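Long-range contacts in NanU sialic acid binding protein (Bacteroides fragilis, PDB 4L7T), which binds sialic acid with high affinity and, as an outer-membrane SusD-family protein, probably works in its uptake alongside NanO: residues I385-D390 with R462-E467; P60-Y65 with K469-L474; L393-A398 with T407-Q412; M211-V216 with K235-S240. All coordinates share one frame; numbering follows the deposited sequence.

How the contacts relate
All four contacts are buried, at different depths: the centre of contact 1 lies about 7 Å from the centre of the chain, that of contact 2 about 11 Å, and those of contacts 4 and 3 about 17 and 19 Å. The two deeper ones are built round salt bridges, contact 2 adding an arginine on a tryptophan face; the outer two are helix pairs packed mainly through aliphatic side chains, without hydrogen bonds between their segments. Contacts 1 and 3 share helix 388-401, and contact 4 packs on that helix through Met211 and Leu238. Contact 2 joins segments about 400 residues apart and touches contact 1 through Lys469, whose NZ lies 2.8 Å from Ile385 O.

Contact 1: I385-D390 with R462-E467; sequences IYRYAD and REFMFE
Ala389, in the first turn of helix 388-401, comes nearest to Glu463 of helix 452-463, with CA atoms 7.9 Å apart. Arg387, at the N-cap position, bridges the gap, forming a buried salt-bridge network with Glu463 and Glu467 that ties the junction of strand 383-387 and helix 388-401 to the end of helix 452-463 and the type II turn Phe464-Glu467 after it. Its extended chain grips Glu467 side-on: NE meets OE1 at 2.9 Å and NH2 meets OE2 at 2.7 Å, both on syn lone pairs, with guanidinium and carboxylate nearly coplanar (19° apart). NH1 of Arg387 bonds the anti lone pair of Glu463 OE2 at 2.8 Å. Phe464 lays CE1 over one face of the guanidinium, 3.4 Å above its plane, while its CZ reaches Asp390 CA at 3.4 Å; Asp390 itself is paired with Arg460. Glu266 also binds Arg387, Lys365 binds Glu467, and Arg339 and Arg416 bind Glu463. These bonds, with Phe464 over one face, fix the guanidinium's rotation; the arginines and Lys365 would favour ionised glutamates.

Contact 2: P60-Y65 with K469-L474; sequences PRADIY and KRWYDL. With EDO (1,2-ethanediol), chain D.
Arg61 lies against one face of the Trp471 indole. Its CB sits over the six-membered ring as a CH-pi contact, 3.7 Å from the centroid and 21° off the normal. A bend at chi3 then brings the guanidinium along the same side to just beyond the rim of that ring, with Trp471 CZ2 over the centre of its face, 3.5 Å from Arg61 CZ, and the two planes 28° apart. The guanidinium is also held by polar partners, NE by Asn84 and NH2 by the carbonyl of Arg492, and makes a cation-pi contact with Trp495. The second flat pair meets edge to edge: Arg470 offers NE to Asp63 OD1 and NH2 to Asp63 OD2, each at 2.9 Å and on a syn lone pair, with the two planes only 5° apart. Arg470 NH2 also reaches the carbonyl of Tyr445. In the fold, the loop between helix 51-58 and strand 65-67 thus rests on the start of helix 470-477, joining parts of this SusD-family chain some 400 residues apart. Between the two arginine sites, Ala62 CB packs 3.6 Å from Arg470 CG and 4.2 Å from Leu474 CD1. Beside Ile64 and Lys469 lies a 1,2-ethanediol, probably from the crystallisation liquor; its O2 donates to Asp473 OD2 at 2.7 Å, an oxygen that also pairs with Arg460.

Contact 3: L393-A398 with T407-Q412; sequences LLLAEA and TAEINQ
Ala396 and Glu409 mark the closest approach of two nearly antiparallel helices, with CA atoms 5.7 Å apart. The axes of the short segments pass within 8.3 Å of each other, their directions 154° apart. Ala396 forms the middle of the interface: its CB lies 4.0 Å from Glu409 CB and 4.1 Å from Ile410 CG1, between the starts of those two side chains. On one flank of this methyl, Leu395 meets Glu409. The leucine has CG anti to its backbone N (chi1 178°), and its CD2 branch reaches the glutamate from the side, 4.0 Å from CG and 3.6 Å from OE2. A bend at chi2 (72°) lays the aliphatic part of Glu409 obliquely across the leucine; OE2 then forms a salt bridge with Lys399, one turn further along the first helix. On the other flank, the CD2 tip of Leu393 approaches the backbone of the second helix at Ile410 CA, 4.3 Å away. No hydrogen bond links the two segments. Helices 388-401 and 407-418 make an antiparallel hairpin, consistent with the kinship of SusD proteins to tetratricopeptide repeats. Helix 452-463 covers the pair through Ile456, which touches Ala396 and Ile410, while Leu394 touches helices 206-223 and 227-244, and Leu395 the latter.

Contact 4: M211-V216 with K235-S240; sequences MLKGEV and KTALQS
Leu238 has CG anti to its carbonyl carbon (chi1 -62°), a torsion that directs its branched end at the backbone of Gly214, with CG 4.1 Å from the glycine CA. Met211 is bent at chi2 and chi3, which brings SD round to within 4.1 Å of Leu238 CD2, the two side chains crossing at about a right angle. Lys213 runs extended alongside Ala237, with its CG 3.9 Å from the alanine CB; the ammonium goes on to a salt bridge with Glu188. Gly214 and Ala237 are the nearest backbone pair, their CA atoms 5.8 Å apart. With no side chain at Gly214, the leucine tip can lie directly on its main chain, and the segment axes come within 8.0 Å. Leu394 of helix 388-401 touches both Met211 and Leu238. Helices 206-223 and 227-244, directions 157° apart, pair as an antiparallel helical hairpin, an arrangement that fits the largely helical, tetratricopeptide-like architecture expected of a SusD protein.

Contact 1: I385-D390 with R462-E467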
loop_
_atom_site.group_PDB
_atom_site.type_symbol
_atom_site.label_atom_id
_atom_site.label_comp_id
_atom_site.label_asym_id
_atom_site.label_seq_id
_atom_site.Cartn_x
_atom_site.Cartn_y
_atom_site.Cartn_z
ATOM N N ILE A 385 2.528 -1.519 5.121
ATOM C CA ILE A 385 2.419 -0.170 4.562
ATOM C C ILE A 385 3.792 0.348 4.147
ATOM O O ILE A 385 3.959 0.852 3.024
ATOM C CB ILE A 385 1.784 0.824 5.646
ATOM C CG1 ILE A 385 0.378 0.296 6.031
ATOM C CG2 ILE A 385 1.776 2.228 5.183
ATOM C CD1 ILE A 385 -0.713 0.257 4.842
ATOM N N TYR A 386 4.785 0.214 5.056
ATOM C CA TYR A 386 6.145 0.678 4.758
ATOM C C TYR A 386 7.119 -0.396 5.153
ATOM O O TYR A 386 7.082 -0.934 6.307
ATOM C CB TYR A 386 6.517 1.900 5.569
ATOM C CG TYR A 386 5.753 3.149 5.188
ATOM C CD1 TYR A 386 5.551 3.510 3.877
ATOM C CD2 TYR A 386 5.277 4.027 6.201
ATOM C CE1 TYR A 386 4.909 4.675 3.529
ATOM C CE2 TYR A 386 4.634 5.200 5.849
ATOM C CZ TYR A 386 4.459 5.522 4.516
ATOM O OH TYR A 386 3.812 6.742 4.248
ATOM N N ARG A 387 7.964 -0.773 4.173
ATOM C CA ARG A 387 9.095 -1.653 4.551
ATOM C C ARG A 387 10.379 -1.203 3.982
ATOM O O ARG A 387 10.391 -0.235 3.251
ATOM C CB ARG A 387 8.825 -3.062 4.193
ATOM C CG ARG A 387 8.539 -3.301 2.838
ATOM C CD ARG A 387 7.980 -4.763 2.736
ATOM N NE ARG A 387 7.584 -5.117 1.309
ATOM C CZ ARG A 387 8.422 -5.521 0.355
ATOM N NH1 ARG A 387 9.776 -5.596 0.580
ATOM N NH2 ARG A 387 7.944 -5.746 -0.881
ATOM N N TYR A 388 11.469 -1.735 4.515
ATOM C CA TYR A 388 12.772 -1.165 4.220
ATOM C C TYR A 388 13.084 -1.149 2.706
ATOM O O TYR A 388 13.748 -0.162 2.274
ATOM C CB TYR A 388 13.884 -1.883 4.980
ATOM C CG TYR A 388 15.245 -1.190 4.943
ATOM C CD1 TYR A 388 15.320 0.219 5.133
ATOM C CD2 TYR A 388 16.387 -1.931 4.715
ATOM C CE1 TYR A 388 16.593 0.902 5.123
ATOM C CE2 TYR A 388 17.672 -1.275 4.660
ATOM C CZ TYR A 388 17.709 0.135 4.879
ATOM O OH TYR A 388 18.988 0.713 4.886
ATOM N N ALA A 389 12.655 -2.173 1.919
ATOM C CA ALA A 389 12.908 -2.031 0.474
ATOM C C ALA A 389 12.258 -0.747 -0.110
ATOM O O ALA A 389 12.806 -0.169 -1.052
ATOM C CB ALA A 389 12.455 -3.318 -0.253
ATOM N N ASP A 390 11.120 -0.297 0.432
ATOM C CA ASP A 390 10.446 0.941 -0.062
ATOM C C ASP A 390 11.314 2.162 0.302
ATOM O O ASP A 390 11.535 3.064 -0.533
ATOM C CB ASP A 390 9.093 0.938 0.632
ATOM C CG ASP A 390 8.081 1.935 0.073
ATOM O OD1 ASP A 390 8.374 2.691 -0.887
ATOM O OD2 ASP A 390 6.936 1.991 0.645
ATOM N N ARG A 462 8.248 -4.800 -9.482
ATOM C CA ARG A 462 8.661 -6.174 -9.186
ATOM C C ARG A 462 8.595 -6.372 -7.675
ATOM O O ARG A 462 8.269 -7.451 -7.206
ATOM C CB ARG A 462 10.083 -6.410 -9.663
ATOM C CG ARG A 462 10.178 -6.371 -11.165
ATOM C CD ARG A 462 11.596 -6.618 -11.656
ATOM N NE ARG A 462 11.543 -6.889 -13.117
ATOM C CZ ARG A 462 12.560 -6.797 -13.963
ATOM N NH1 ARG A 462 13.732 -6.260 -13.611
ATOM N NH2 ARG A 462 12.401 -7.134 -15.256
ATOM N N GLU A 463 8.905 -5.336 -6.903
ATOM C CA GLU A 463 9.031 -5.476 -5.427
ATOM C C GLU A 463 7.673 -5.378 -4.680
ATOM O O GLU A 463 7.501 -6.020 -3.616
ATOM C CB GLU A 463 9.915 -4.283 -4.944
ATOM C CG GLU A 463 10.405 -4.309 -3.442
ATOM C CD GLU A 463 11.245 -5.574 -3.086
ATOM O OE1 GLU A 463 11.960 -6.161 -3.938
ATOM O OE2 GLU A 463 11.124 -5.947 -1.875
ATOM N N PHE A 464 6.703 -4.644 -5.258
ATOM C CA PHE A 464 5.489 -4.287 -4.495
ATOM C C PHE A 464 4.180 -4.675 -5.134
ATOM O O PHE A 464 3.142 -4.130 -4.821
ATOM C CB PHE A 464 5.500 -2.759 -4.254
ATOM C CG PHE A 464 6.648 -2.303 -3.425
ATOM C CD1 PHE A 464 6.804 -2.739 -2.139
ATOM C CD2 PHE A 464 7.597 -1.475 -3.978
ATOM C CE1 PHE A 464 7.927 -2.301 -1.389
ATOM C CE2 PHE A 464 8.735 -1.043 -3.218
ATOM C CZ PHE A 464 8.859 -1.453 -1.964
ATOM N N MET A 465 4.194 -5.716 -5.901
ATOM C CA MET A 465 2.857 -6.154 -6.439
ATOM C C MET A 465 2.000 -6.542 -5.274
ATOM O O MET A 465 2.450 -7.209 -4.306
ATOM C CB MET A 465 3.010 -7.437 -7.311
ATOM C CG MET A 465 3.843 -7.348 -8.509
ATOM S SD MET A 465 3.612 -8.841 -9.620
ATOM C CE MET A 465 1.975 -8.808 -9.778
ATOM N N PHE A 466 0.729 -6.201 -5.351
ATOM C CA PHE A 466 -0.231 -6.463 -4.231
ATOM C C PHE A 466 0.028 -5.667 -2.937
ATOM O O PHE A 466 -0.517 -6.000 -1.867
ATOM C CB PHE A 466 -0.407 -7.980 -3.947
ATOM C CG PHE A 466 -0.394 -8.798 -5.185
ATOM C CD1 PHE A 466 -1.477 -8.710 -6.116
ATOM C CD2 PHE A 466 0.719 -9.597 -5.501
ATOM C CE1 PHE A 466 -1.439 -9.414 -7.260
ATOM C CE2 PHE A 466 0.762 -10.284 -6.641
ATOM C CZ PHE A 466 -0.342 -10.217 -7.548
ATOM N N GLU A 467 0.861 -4.617 -3.013
ATOM C CA GLU A 467 1.128 -3.768 -1.890
ATOM C C GLU A 467 0.653 -2.341 -2.016
ATOM O O GLU A 467 1.031 -1.492 -1.218
ATOM C CB GLU A 467 2.634 -3.871 -1.488
ATOM C CG GLU A 467 3.027 -5.221 -0.906
ATOM C CD GLU A 467 4.521 -5.255 -0.591
ATOM O OE1 GLU A 467 4.867 -4.604 0.449
ATOM O OE2 GLU A 467 5.274 -5.916 -1.364
#

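Contact 2: P60-Y65 with K469-L474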
loop_
_atom_site.group_PDB
_atom_site.type_symbol
_atom_site.label_atom_id
_atom_site.label_comp_id
_atom_site.label_asym_id
_atom_site.label_seq_id
_atom_site.Cartn_x
_atom_site.Cartn_y
_atom_site.Cartn_z
ATOM N N PRO A 60 -5.106 -0.873 -8.036
ATOM C CA PRO A 60 -5.799 -1.508 -9.212
ATOM C C PRO A 60 -6.295 -0.595 -10.376
ATOM O O PRO A 60 -6.757 -1.148 -11.370
ATOM C CB PRO A 60 -7.038 -2.175 -8.604
ATOM C CG PRO A 60 -6.856 -2.087 -7.072
ATOM C CD PRO A 60 -5.804 -1.123 -6.747
ATOM N N ARG A 61 -6.149 0.714 -10.229
ATOM C CA ARG A 61 -6.394 1.647 -11.410
ATOM C C ARG A 61 -5.267 1.543 -12.435
ATOM O O ARG A 61 -5.395 2.099 -13.547
ATOM C CB ARG A 61 -6.671 3.089 -10.998
ATOM C CG ARG A 61 -8.035 3.162 -10.329
ATOM C CD ARG A 61 -8.367 4.611 -10.045
ATOM N NE ARG A 61 -8.491 5.467 -11.260
ATOM C CZ ARG A 61 -8.569 6.785 -11.234
ATOM N NH1 ARG A 61 -8.605 7.487 -10.087
ATOM N NH2 ARG A 61 -8.641 7.379 -12.421
ATOM N N ALA A 62 -4.173 0.856 -12.078
ATOM C CA ALA A 62 -2.973 0.853 -12.964
ATOM C C ALA A 62 -3.033 -0.406 -13.863
ATOM O O ALA A 62 -4.158 -0.721 -14.354
ATOM C CB ALA A 62 -1.656 0.934 -12.132
ATOM N N ASP A 63 -1.892 -1.009 -14.193
ATOM C CA ASP A 63 -1.819 -1.961 -15.306
ATOM C C ASP A 63 -1.782 -3.451 -14.921
ATOM O O ASP A 63 -1.737 -4.341 -15.807
ATOM C CB ASP A 63 -0.631 -1.598 -16.239
ATOM C CG ASP A 63 0.682 -1.405 -15.486
ATOM O OD1 ASP A 63 0.697 -1.175 -14.221
ATOM O OD2 ASP A 63 1.747 -1.418 -16.152
ATOM N N ILE A 64 -1.883 -3.751 -13.634
ATOM C CA ILE A 64 -1.638 -5.129 -13.210
ATOM C C ILE A 64 -2.865 -6.017 -13.491
ATOM O O ILE A 64 -2.678 -7.237 -13.765
ATOM C CB ILE A 64 -1.348 -5.148 -11.671
ATOM C CG1 ILE A 64 -0.004 -4.461 -11.419
ATOM C CG2 ILE A 64 -1.368 -6.680 -11.102
ATOM C CD1 ILE A 64 0.161 -4.040 -9.987
ATOM N N TYR A 65 -4.068 -5.436 -13.450
ATOM C CA TYR A 65 -5.321 -6.230 -13.580
ATOM C C TYR A 65 -6.062 -5.855 -14.856
ATOM O O TYR A 65 -5.586 -5.030 -15.645
ATOM C CB TYR A 65 -6.275 -6.024 -12.386
ATOM C CG TYR A 65 -5.553 -6.250 -11.047
ATOM C CD1 TYR A 65 -5.361 -7.571 -10.565
ATOM C CD2 TYR A 65 -5.050 -5.136 -10.322
ATOM C CE1 TYR A 65 -4.676 -7.765 -9.339
ATOM C CE2 TYR A 65 -4.335 -5.300 -9.106
ATOM C CZ TYR A 65 -4.208 -6.632 -8.615
ATOM O OH TYR A 65 -3.485 -6.754 -7.408
ATOM N N LYS A 469 0.960 0.163 -4.339
ATOM C CA LYS A 469 1.942 1.174 -4.750
ATOM C C LYS A 469 1.835 1.627 -6.239
ATOM O O LYS A 469 2.107 2.811 -6.500
ATOM C CB LYS A 469 3.398 0.663 -4.606
ATOM C CG LYS A 469 3.768 0.206 -3.163
ATOM C CD LYS A 469 3.422 1.267 -2.189
ATOM C CE LYS A 469 3.802 0.801 -0.742
ATOM N NZ LYS A 469 3.312 1.710 0.434
ATOM N N ARG A 470 1.518 0.737 -7.164
ATOM C CA ARG A 470 1.782 0.961 -8.638
ATOM C C ARG A 470 1.078 2.260 -9.123
ATOM O O ARG A 470 1.674 3.019 -9.904
ATOM C CB ARG A 470 1.348 -0.277 -9.415
ATOM C CG ARG A 470 1.553 -0.140 -10.970
ATOM C CD ARG A 470 2.962 0.156 -11.405
ATOM N NE ARG A 470 2.997 -0.074 -12.858
ATOM C CZ ARG A 470 4.149 -0.043 -13.560
ATOM N NH1 ARG A 470 5.316 0.257 -12.958
ATOM N NH2 ARG A 470 4.093 -0.346 -14.869
ATOM N N TRP A 471 -0.221 2.388 -8.825
ATOM C CA TRP A 471 -0.967 3.583 -9.266
ATOM C C TRP A 471 -0.356 4.841 -8.710
ATOM O O TRP A 471 -0.080 5.839 -9.476
ATOM C CB TRP A 471 -2.445 3.439 -8.961
ATOM C CG TRP A 471 -3.247 4.687 -9.147
ATOM C CD1 TRP A 471 -3.649 5.558 -8.166
ATOM C CD2 TRP A 471 -3.779 5.199 -10.391
ATOM N NE1 TRP A 471 -4.403 6.627 -8.725
ATOM C CE2 TRP A 471 -4.453 6.435 -10.082
ATOM C CE3 TRP A 471 -3.705 4.757 -11.746
ATOM C CZ2 TRP A 471 -5.101 7.212 -11.059
ATOM C CZ3 TRP A 471 -4.327 5.570 -12.732
ATOM C CH2 TRP A 471 -4.993 6.767 -12.378
ATOM N N TYR A 472 -0.025 4.828 -7.411
ATOM C CA TYR A 472 0.585 6.052 -6.868
ATOM C C TYR A 472 2.036 6.298 -7.431
ATOM O O TYR A 472 2.410 7.496 -7.493
ATOM C CB TYR A 472 0.656 5.920 -5.339
ATOM C CG TYR A 472 -0.619 6.178 -4.594
ATOM C CD1 TYR A 472 -1.514 7.155 -4.999
ATOM C CD2 TYR A 472 -0.891 5.434 -3.408
ATOM C CE1 TYR A 472 -2.636 7.448 -4.185
ATOM C CE2 TYR A 472 -2.021 5.717 -2.589
ATOM C CZ TYR A 472 -2.842 6.768 -2.990
ATOM O OH TYR A 472 -3.924 7.074 -2.220
ATOM N N ASP A 473 2.756 5.248 -7.831
ATOM C CA ASP A 473 4.138 5.401 -8.373
ATOM C C ASP A 473 4.043 6.105 -9.758
ATOM O O ASP A 473 4.795 7.065 -10.011
ATOM C CB ASP A 473 4.826 4.089 -8.530
ATOM C CG ASP A 473 5.255 3.452 -7.150
ATOM O OD1 ASP A 473 5.222 4.126 -6.101
ATOM O OD2 ASP A 473 5.648 2.278 -7.168
ATOM N N LEU A 474 3.084 5.672 -10.567
ATOM C CA LEU A 474 2.855 6.338 -11.867
ATOM C C LEU A 474 2.377 7.734 -11.643
ATOM O O LEU A 474 2.885 8.633 -12.311
ATOM C CB LEU A 474 1.860 5.570 -12.771
ATOM C CG LEU A 474 2.353 4.167 -13.128
ATOM C CD1 LEU A 474 1.300 3.369 -13.879
ATOM C CD2 LEU A 474 3.594 4.217 -14.067
HETATM C C1 EDO D . 3.534 -2.498 -7.964
HETATM O O1 EDO D . 3.718 -3.813 -8.665
HETATM C C2 EDO D . 4.557 -1.446 -7.453
HETATM O O2 EDO D . 4.870 -0.105 -8.033
#

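Contact 3: L393-A398 with T407-Q412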
loop_
_atom_site.group_PDB
_atom_site.type_symbol
_atom_site.label_atom_id
_atom_site.label_comp_id
_atom_site.label_asym_id
_atom_site.label_seq_id
_atom_site.Cartn_x
_atom_site.Cartn_y
_atom_site.Cartn_z
ATOM N N LEU A 393 14.102 2.258 -2.314
ATOM C CA LEU A 393 13.687 2.627 -3.656
ATOM C C LEU A 393 13.191 4.071 -3.706
ATOM O O LEU A 393 13.413 4.753 -4.757
ATOM C CB LEU A 393 12.677 1.609 -4.251
ATOM C CG LEU A 393 13.323 0.266 -4.467
ATOM C CD1 LEU A 393 12.291 -0.703 -4.985
ATOM C CD2 LEU A 393 14.546 0.298 -5.448
ATOM N N LEU A 394 12.550 4.568 -2.629
ATOM C CA LEU A 394 12.301 5.987 -2.586
ATOM C C LEU A 394 13.572 6.791 -2.585
ATOM O O LEU A 394 13.570 7.876 -3.149
ATOM C CB LEU A 394 11.430 6.364 -1.352
ATOM C CG LEU A 394 9.961 5.866 -1.361
ATOM C CD1 LEU A 394 9.304 6.071 0.019
ATOM C CD2 LEU A 394 9.062 6.451 -2.495
ATOM N N LEU A 395 14.582 6.364 -1.823
ATOM C CA LEU A 395 15.847 7.087 -1.778
ATOM C C LEU A 395 16.525 7.115 -3.164
ATOM O O LEU A 395 16.955 8.213 -3.588
ATOM C CB LEU A 395 16.722 6.507 -0.691
ATOM C CG LEU A 395 18.109 7.137 -0.564
ATOM C CD1 LEU A 395 17.978 8.656 -0.260
ATOM C CD2 LEU A 395 18.770 6.407 0.607
ATOM N N ALA A 396 16.475 5.972 -3.885
ATOM C CA ALA A 396 16.914 5.877 -5.293
ATOM C C ALA A 396 16.158 6.925 -6.119
ATOM O O ALA A 396 16.756 7.619 -6.947
ATOM C CB ALA A 396 16.639 4.459 -5.842
ATOM N N GLU A 397 14.834 7.025 -5.926
ATOM C CA GLU A 397 14.046 7.947 -6.729
ATOM C C GLU A 397 14.396 9.375 -6.402
ATOM O O GLU A 397 14.528 10.223 -7.316
ATOM C CB GLU A 397 12.587 7.697 -6.426
ATOM C CG GLU A 397 11.641 8.444 -7.413
ATOM C CD GLU A 397 10.259 7.765 -7.532
ATOM O OE1 GLU A 397 9.822 7.007 -6.610
ATOM O OE2 GLU A 397 9.600 7.938 -8.574
ATOM N N ALA A 398 14.536 9.708 -5.108
ATOM C CA ALA A 398 14.921 11.097 -4.760
ATOM C C ALA A 398 16.300 11.414 -5.406
ATOM O O ALA A 398 16.514 12.568 -5.909
ATOM C CB ALA A 398 15.036 11.262 -3.229
ATOM N N THR A 407 22.389 3.965 -8.125
ATOM C CA THR A 407 22.832 2.603 -8.336
ATOM C C THR A 407 22.867 1.749 -7.041
ATOM O O THR A 407 22.444 0.584 -7.063
ATOM C CB THR A 407 24.283 2.556 -8.873
ATOM O OG1 THR A 407 24.292 3.110 -10.172
ATOM C CG2 THR A 407 24.875 1.156 -8.906
ATOM N N ALA A 408 23.373 2.335 -5.962
ATOM C CA ALA A 408 23.628 1.469 -4.788
ATOM C C ALA A 408 22.294 0.976 -4.236
ATOM O O ALA A 408 22.160 -0.188 -3.883
ATOM C CB ALA A 408 24.381 2.223 -3.700
ATOM N N GLU A 409 21.298 1.860 -4.161
ATOM C CA GLU A 409 19.993 1.411 -3.537
ATOM C C GLU A 409 19.266 0.398 -4.419
ATOM O O GLU A 409 18.699 -0.637 -3.967
ATOM C CB GLU A 409 19.087 2.610 -3.320
ATOM C CG GLU A 409 19.510 3.665 -2.204
ATOM C CD GLU A 409 20.710 4.527 -2.563
ATOM O OE1 GLU A 409 21.069 4.708 -3.773
ATOM O OE2 GLU A 409 21.289 5.031 -1.596
ATOM N N ILE A 410 19.294 0.665 -5.732
ATOM C CA ILE A 410 18.636 -0.251 -6.650
ATOM C C ILE A 410 19.277 -1.620 -6.556
ATOM O O ILE A 410 18.620 -2.640 -6.362
ATOM C CB ILE A 410 18.705 0.237 -8.148
ATOM C CG1 ILE A 410 17.888 1.522 -8.371
ATOM C CG2 ILE A 410 18.174 -0.858 -9.072
ATOM C CD1 ILE A 410 18.198 2.239 -9.737
ATOM N N ASN A 411 20.619 -1.668 -6.554
ATOM C CA ASN A 411 21.269 -2.966 -6.513
ATOM C C ASN A 411 21.213 -3.645 -5.129
ATOM O O ASN A 411 21.276 -4.844 -5.047
ATOM C CB ASN A 411 22.712 -2.788 -7.028
ATOM C CG ASN A 411 22.710 -2.681 -8.548
ATOM O OD1 ASN A 411 21.756 -3.179 -9.203
ATOM N ND2 ASN A 411 23.738 -2.017 -9.119
ATOM N N GLN A 412 21.001 -2.885 -4.054
ATOM C CA GLN A 412 20.786 -3.562 -2.758
ATOM C C GLN A 412 19.475 -4.380 -2.784
ATOM O O GLN A 412 19.383 -5.535 -2.312
ATOM C CB GLN A 412 20.713 -2.519 -1.637
ATOM C CG GLN A 412 20.725 -3.153 -0.223
ATOM C CD GLN A 412 20.916 -2.095 0.930
ATOM O OE1 GLN A 412 21.117 -0.918 0.685
ATOM N NE2 GLN A 412 20.865 -2.576 2.176
#

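Contact 4: M211-V216 with K235-S240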
loop_
_atom_site.group_PDB
_atom_site.type_symbol
_atom_site.label_atom_id
_atom_site.label_comp_id
_atom_site.label_asym_id
_atom_site.label_seq_id
_atom_site.Cartn_x
_atom_site.Cartn_y
_atom_site.Cartn_z
ATOM N N MET A 211 9.292 7.916 6.475
ATOM C CA MET A 211 8.928 7.359 5.159
ATOM C C MET A 211 7.832 8.265 4.519
ATOM O O MET A 211 7.932 8.605 3.321
ATOM C CB MET A 211 8.306 5.959 5.336
ATOM C CG MET A 211 9.286 4.838 5.590
ATOM S SD MET A 211 10.335 4.509 4.171
ATOM C CE MET A 211 9.142 3.836 2.985
ATOM N N LEU A 212 6.803 8.648 5.310
ATOM C CA LEU A 212 5.741 9.453 4.778
ATOM C C LEU A 212 6.347 10.807 4.356
ATOM O O LEU A 212 5.978 11.352 3.294
ATOM C CB LEU A 212 4.719 9.662 5.921
ATOM C CG LEU A 212 3.630 10.662 5.583
ATOM C CD1 LEU A 212 2.781 10.206 4.347
ATOM C CD2 LEU A 212 2.669 10.901 6.757
ATOM N N LYS A 213 7.284 11.362 5.169
ATOM C CA LYS A 213 7.961 12.596 4.817
ATOM C C LYS A 213 8.652 12.441 3.456
ATOM O O LYS A 213 8.579 13.368 2.605
ATOM C CB LYS A 213 9.015 12.988 5.860
ATOM C CG LYS A 213 9.677 14.378 5.609
ATOM C CD LYS A 213 10.416 14.695 6.918
ATOM C CE LYS A 213 10.816 16.221 6.845
ATOM N NZ LYS A 213 11.928 16.532 7.895
ATOM N N GLY A 214 9.359 11.318 3.229
ATOM C CA GLY A 214 10.014 11.082 1.899
ATOM C C GLY A 214 8.913 11.123 0.810
ATOM O O GLY A 214 9.058 11.863 -0.167
ATOM N N GLU A 215 7.839 10.367 0.963
ATOM C CA GLU A 215 6.812 10.341 -0.112
ATOM C C GLU A 215 6.199 11.754 -0.339
ATOM O O GLU A 215 5.931 12.128 -1.498
ATOM C CB GLU A 215 5.700 9.341 0.230
ATOM C CG GLU A 215 6.078 7.897 0.373
ATOM C CD GLU A 215 4.781 7.088 0.491
ATOM O OE1 GLU A 215 3.936 7.364 1.422
ATOM O OE2 GLU A 215 4.648 6.203 -0.363
ATOM N N VAL A 216 5.942 12.498 0.765
ATOM C CA VAL A 216 5.206 13.740 0.716
ATOM C C VAL A 216 6.076 14.790 0.044
ATOM O O VAL A 216 5.577 15.560 -0.835
ATOM C CB VAL A 216 4.801 14.106 2.154
ATOM C CG1 VAL A 216 4.491 15.592 2.273
ATOM C CG2 VAL A 216 3.563 13.291 2.572
ATOM N N LYS A 235 15.218 13.201 0.442
ATOM C CA LYS A 235 16.442 12.388 0.529
ATOM C C LYS A 235 16.951 12.342 1.970
ATOM O O LYS A 235 17.304 11.242 2.493
ATOM C CB LYS A 235 17.508 13.020 -0.416
ATOM C CG LYS A 235 18.815 12.246 -0.340
ATOM C CD LYS A 235 19.864 12.748 -1.416
ATOM C CE LYS A 235 20.191 14.096 -1.025
ATOM N NZ LYS A 235 21.582 14.346 -1.667
ATOM N N THR A 236 16.977 13.508 2.642
ATOM C CA THR A 236 17.502 13.609 4.018
ATOM C C THR A 236 16.625 12.769 4.989
ATOM O O THR A 236 17.126 12.056 5.874
ATOM C CB THR A 236 17.481 15.058 4.452
ATOM O OG1 THR A 236 18.414 15.740 3.609
ATOM C CG2 THR A 236 17.848 15.277 5.938
ATOM N N ALA A 237 15.319 12.774 4.736
ATOM C CA ALA A 237 14.408 11.949 5.612
ATOM C C ALA A 237 14.699 10.456 5.452
ATOM O O ALA A 237 14.761 9.721 6.444
ATOM C CB ALA A 237 12.877 12.235 5.192
ATOM N N LEU A 238 14.817 9.985 4.185
ATOM C CA LEU A 238 14.977 8.545 3.912
ATOM C C LEU A 238 16.352 8.152 4.437
ATOM O O LEU A 238 16.486 7.052 5.002
ATOM C CB LEU A 238 14.784 8.298 2.420
ATOM C CG LEU A 238 13.335 8.721 2.003
ATOM C CD1 LEU A 238 13.229 8.862 0.427
ATOM C CD2 LEU A 238 12.351 7.628 2.455
ATOM N N GLN A 239 17.340 9.043 4.307
ATOM C CA GLN A 239 18.707 8.753 4.791
ATOM C C GLN A 239 18.704 8.576 6.317
ATOM O O GLN A 239 19.497 7.772 6.850
ATOM C CB GLN A 239 19.725 9.869 4.390
ATOM C CG GLN A 239 20.103 9.662 2.939
ATOM C CD GLN A 239 20.993 10.808 2.376
ATOM O OE1 GLN A 239 20.939 11.938 2.834
ATOM N NE2 GLN A 239 21.683 10.515 1.351
ATOM N N SER A 240 17.805 9.294 6.980
ATOM C CA SER A 240 17.696 9.233 8.470
ATOM C C SER A 240 17.156 7.845 8.905
ATOM O O SER A 240 17.450 7.426 9.999
ATOM C CB SER A 240 16.941 10.464 9.048
ATOM O OG SER A 240 15.560 10.151 9.028
#